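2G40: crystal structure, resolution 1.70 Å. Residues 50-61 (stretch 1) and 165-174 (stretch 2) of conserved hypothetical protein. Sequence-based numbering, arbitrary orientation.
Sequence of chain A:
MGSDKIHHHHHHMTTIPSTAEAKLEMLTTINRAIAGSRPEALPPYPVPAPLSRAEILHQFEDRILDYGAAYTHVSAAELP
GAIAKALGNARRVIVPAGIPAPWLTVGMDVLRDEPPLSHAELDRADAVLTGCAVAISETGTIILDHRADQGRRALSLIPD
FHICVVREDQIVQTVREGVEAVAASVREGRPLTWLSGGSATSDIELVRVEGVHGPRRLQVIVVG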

# COMPACT_ATOMS: atom_id res chain seq x y z
N PRO A 50 -8.76 26.77 -7.85
CA PRO A 50 -9.39 25.57 -7.31
C PRO A 50 -10.73 25.26 -7.94
O PRO A 50 -11.49 26.17 -8.25
CB PRO A 50 -9.57 25.91 -5.81
CG PRO A 50 -9.18 27.34 -5.67
CD PRO A 50 -8.26 27.65 -6.79
N LEU A 51 -11.01 23.98 -8.13
CA LEU A 51 -12.33 23.55 -8.59
C LEU A 51 -13.35 23.72 -7.46
O LEU A 51 -12.99 23.75 -6.27
CB LEU A 51 -12.28 22.09 -9.04
CG LEU A 51 -11.48 21.78 -10.31
CD1 LEU A 51 -11.51 20.28 -10.60
CD2 LEU A 51 -12.00 22.57 -11.51
N SER A 52 -14.61 23.86 -7.82
CA SER A 52 -15.66 23.88 -6.82
C SER A 52 -15.82 22.49 -6.24
O SER A 52 -15.38 21.50 -6.83
CB SER A 52 -16.97 24.33 -7.44
OG SER A 52 -17.51 23.33 -8.30
N ARG A 53 -16.46 22.40 -5.08
CA ARG A 53 -16.76 21.09 -4.49
C ARG A 53 -17.59 20.24 -5.43
O ARG A 53 -17.36 19.03 -5.54
CB ARG A 53 -17.49 21.23 -3.16
CG ARG A 53 -16.69 21.91 -2.06
CD ARG A 53 -15.39 21.15 -1.77
NE ARG A 53 -15.63 19.74 -1.47
CZ ARG A 53 -14.69 18.81 -1.41
NH1 ARG A 53 -13.42 19.13 -1.62
NH2 ARG A 53 -15.00 17.56 -1.11
N ALA A 54 -18.55 20.85 -6.12
CA ALA A 54 -19.36 20.08 -7.07
C ALA A 54 -18.51 19.48 -8.20
O ALA A 54 -18.66 18.31 -8.53
CB ALA A 54 -20.49 20.92 -7.62
N GLU A 55 -17.63 20.29 -8.78
CA GLU A 55 -16.71 19.86 -9.83
C GLU A 55 -15.74 18.79 -9.35
O GLU A 55 -15.41 17.84 -10.08
CB GLU A 55 -15.93 21.04 -10.35
CG GLU A 55 -16.75 22.04 -11.13
CD GLU A 55 -16.01 23.32 -11.40
OE1 GLU A 55 -15.26 23.81 -10.52
OE2 GLU A 55 -16.19 23.88 -12.51
N ILE A 56 -15.28 18.93 -8.11
CA ILE A 56 -14.41 17.94 -7.49
C ILE A 56 -15.13 16.58 -7.36
O ILE A 56 -14.57 15.56 -7.73
CB ILE A 56 -13.90 18.44 -6.11
CG1 ILE A 56 -12.92 19.60 -6.31
CG2 ILE A 56 -13.21 17.30 -5.35
CD1 ILE A 56 -12.55 20.28 -5.00
N LEU A 57 -16.35 16.59 -6.84
CA LEU A 57 -17.16 15.38 -6.70
C LEU A 57 -17.39 14.72 -8.05
O LEU A 57 -17.21 13.50 -8.21
CB LEU A 57 -18.49 15.72 -6.03
CG LEU A 57 -18.36 15.97 -4.52
CD1 LEU A 57 -19.63 16.53 -3.93
CD2 LEU A 57 -17.95 14.70 -3.79
N HIS A 58 -17.74 15.53 -9.04
CA HIS A 58 -17.97 15.01 -10.39
C HIS A 58 -16.69 14.46 -10.99
O HIS A 58 -16.69 13.41 -11.59
CB HIS A 58 -18.54 16.09 -11.28
CG HIS A 58 -19.95 16.45 -10.94
ND1 HIS A 58 -20.57 17.58 -11.44
CD2 HIS A 58 -20.87 15.83 -10.17
CE1 HIS A 58 -21.80 17.65 -10.97
NE2 HIS A 58 -22.02 16.58 -10.23
N GLN A 59 -15.59 15.15 -10.78
CA GLN A 59 -14.29 14.64 -11.23
C GLN A 59 -13.89 13.32 -10.58
O GLN A 59 -13.41 12.41 -11.27
CB GLN A 59 -13.23 15.71 -10.98
CG GLN A 59 -11.84 15.30 -11.40
CD GLN A 59 -10.88 16.42 -11.22
OE1 GLN A 59 -10.54 16.80 -10.10
NE2 GLN A 59 -10.44 16.96 -12.32
N PHE A 60 -14.07 13.21 -9.27
CA PHE A 60 -13.74 12.01 -8.52
C PHE A 60 -14.55 10.86 -9.08
O PHE A 60 -14.01 9.81 -9.41
CB PHE A 60 -14.03 12.22 -7.04
CG PHE A 60 -13.71 11.04 -6.16
CD1 PHE A 60 -12.43 10.51 -6.11
CD2 PHE A 60 -14.69 10.49 -5.33
CE1 PHE A 60 -12.12 9.44 -5.27
CE2 PHE A 60 -14.41 9.42 -4.51
CZ PHE A 60 -13.10 8.89 -4.47
N GLU A 61 -15.86 11.10 -9.21
CA GLU A 61 -16.76 10.10 -9.80
C GLU A 61 -16.24 9.62 -11.16
O GLU A 61 -16.14 8.41 -11.39
CB GLU A 61 -18.17 10.66 -9.96
CG GLU A 61 -19.16 9.70 -10.65
CD GLU A 61 -20.60 10.21 -10.66
OE1 GLU A 61 -20.81 11.41 -10.47
OE2 GLU A 61 -21.52 9.40 -10.86
N VAL A 165 -15.87 3.44 1.83
CA VAL A 165 -16.76 4.57 2.13
C VAL A 165 -15.89 5.81 2.27
O VAL A 165 -14.96 5.82 3.06
CB VAL A 165 -17.56 4.35 3.44
CG1 VAL A 165 -18.33 5.60 3.82
CG2 VAL A 165 -18.49 3.17 3.29
N VAL A 166 -16.21 6.83 1.49
CA VAL A 166 -15.44 8.06 1.42
C VAL A 166 -16.38 9.18 1.82
O VAL A 166 -17.37 9.40 1.17
CB VAL A 166 -14.96 8.29 -0.02
CG1 VAL A 166 -14.21 9.64 -0.11
CG2 VAL A 166 -14.11 7.12 -0.50
N ARG A 167 -16.08 9.88 2.91
CA ARG A 167 -16.92 11.01 3.27
C ARG A 167 -16.69 12.11 2.25
O ARG A 167 -15.58 12.29 1.82
CB ARG A 167 -16.56 11.52 4.64
CG ARG A 167 -16.73 10.52 5.74
CD ARG A 167 -16.84 11.21 7.08
NE ARG A 167 -15.71 12.09 7.31
CZ ARG A 167 -14.51 11.68 7.72
NH1 ARG A 167 -14.29 10.39 7.99
NH2 ARG A 167 -13.53 12.56 7.89
N GLU A 168 -17.74 12.83 1.87
CA GLU A 168 -17.59 13.95 0.94
C GLU A 168 -16.42 14.86 1.35
O GLU A 168 -15.63 15.27 0.50
CB GLU A 168 -18.90 14.75 0.84
CG GLU A 168 -18.85 15.94 -0.10
CD GLU A 168 -18.30 17.22 0.51
OE1 GLU A 168 -18.22 17.35 1.75
OE2 GLU A 168 -17.94 18.12 -0.29
N ASP A 169 -16.29 15.13 2.65
CA ASP A 169 -15.25 16.03 3.18
C ASP A 169 -13.84 15.45 3.18
O ASP A 169 -12.89 16.14 3.53
CB ASP A 169 -15.60 16.53 4.59
CG ASP A 169 -15.62 15.43 5.64
OD1 ASP A 169 -15.15 14.31 5.39
OD2 ASP A 169 -16.12 15.70 6.75
N GLN A 170 -13.70 14.19 2.78
CA GLN A 170 -12.39 13.57 2.65
C GLN A 170 -11.87 13.66 1.22
O GLN A 170 -10.76 13.22 0.93
CB GLN A 170 -12.46 12.08 3.02
CG GLN A 170 -12.58 11.82 4.49
CD GLN A 170 -12.64 10.34 4.76
OE1 GLN A 170 -13.56 9.67 4.32
NE2 GLN A 170 -11.67 9.84 5.50
N ILE A 171 -12.68 14.20 0.31
CA ILE A 171 -12.26 14.28 -1.07
C ILE A 171 -11.61 15.65 -1.31
O ILE A 171 -12.22 16.67 -1.03
CB ILE A 171 -13.45 14.11 -2.02
CG1 ILE A 171 -14.13 12.75 -1.79
CG2 ILE A 171 -12.98 14.26 -3.45
CD1 ILE A 171 -15.55 12.68 -2.36
N VAL A 172 -10.38 15.65 -1.79
CA VAL A 172 -9.67 16.88 -2.13
C VAL A 172 -9.39 16.83 -3.61
O VAL A 172 -9.49 15.78 -4.23
CB VAL A 172 -8.33 17.05 -1.33
CG1 VAL A 172 -8.63 17.06 0.15
CG2 VAL A 172 -7.32 15.94 -1.67
N GLN A 173 -9.04 17.97 -4.17
CA GLN A 173 -8.84 18.04 -5.61
C GLN A 173 -7.51 17.45 -6.05
O GLN A 173 -7.46 16.64 -6.98
CB GLN A 173 -8.95 19.47 -6.10
CG GLN A 173 -8.63 19.61 -7.57
CD GLN A 173 -8.71 21.02 -8.05
OE1 GLN A 173 -9.21 21.91 -7.35
NE2 GLN A 173 -8.20 21.24 -9.26
N THR A 174 -6.43 17.89 -5.41
CA THR A 174 -5.10 17.64 -5.92
C THR A 174 -4.33 16.64 -5.07
O THR A 174 -4.58 16.49 -3.87
CB THR A 174 -4.29 18.94 -5.95
OG1 THR A 174 -4.17 19.45 -4.61
CG2 THR A 174 -4.98 19.99 -6.84

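Stretch 1 enters as a loop and becomes a helix at Arg53. Its contact with stretch 2 buries 550 Å² in all. Pro50 is exposed and touches lightly, its CA 3.7 Å from Gln173 OE1. Leu51 N donates to Gln173 OE1 at 2.9 Å, nearly straight at 169°. The extended Gln173 side chain, t at chi1 and chi2, carries its amide to this loop. Ser52 points away and caps the helix: Glu55 N donates to Ser52 OG at 3.1 Å.

Arg53 is the polar anchor. Its CA-to-CB bond points sideways, but three m rotamers in succession bring the guanidinium to stretch 2. NE and NH2 of Arg53 each donate to Glu168 OE2 at 3.1 Å, forming a salt bridge. Arg53 NH1 and NH2 also donate to Ile171 O, at 2.8 and 2.9 Å. A long side chain with several donors suits this place, since it serves both a carboxylate and a backbone carbonyl.

Ala54 turns away. The next contacts are apolar and centre on Ile171. Ile56 CG2 meets Ile171 CG2 at 3.6 Å. Leu57 CD2 lies 3.4 Å from Ile171 CD1. Buried Phe60 has Ile171 CG1 over one face of its ring, and Phe60 CE2 reaches Val166 CG1 at 4.4 Å. Branched and aromatic side chains fill this space without needing polar partners.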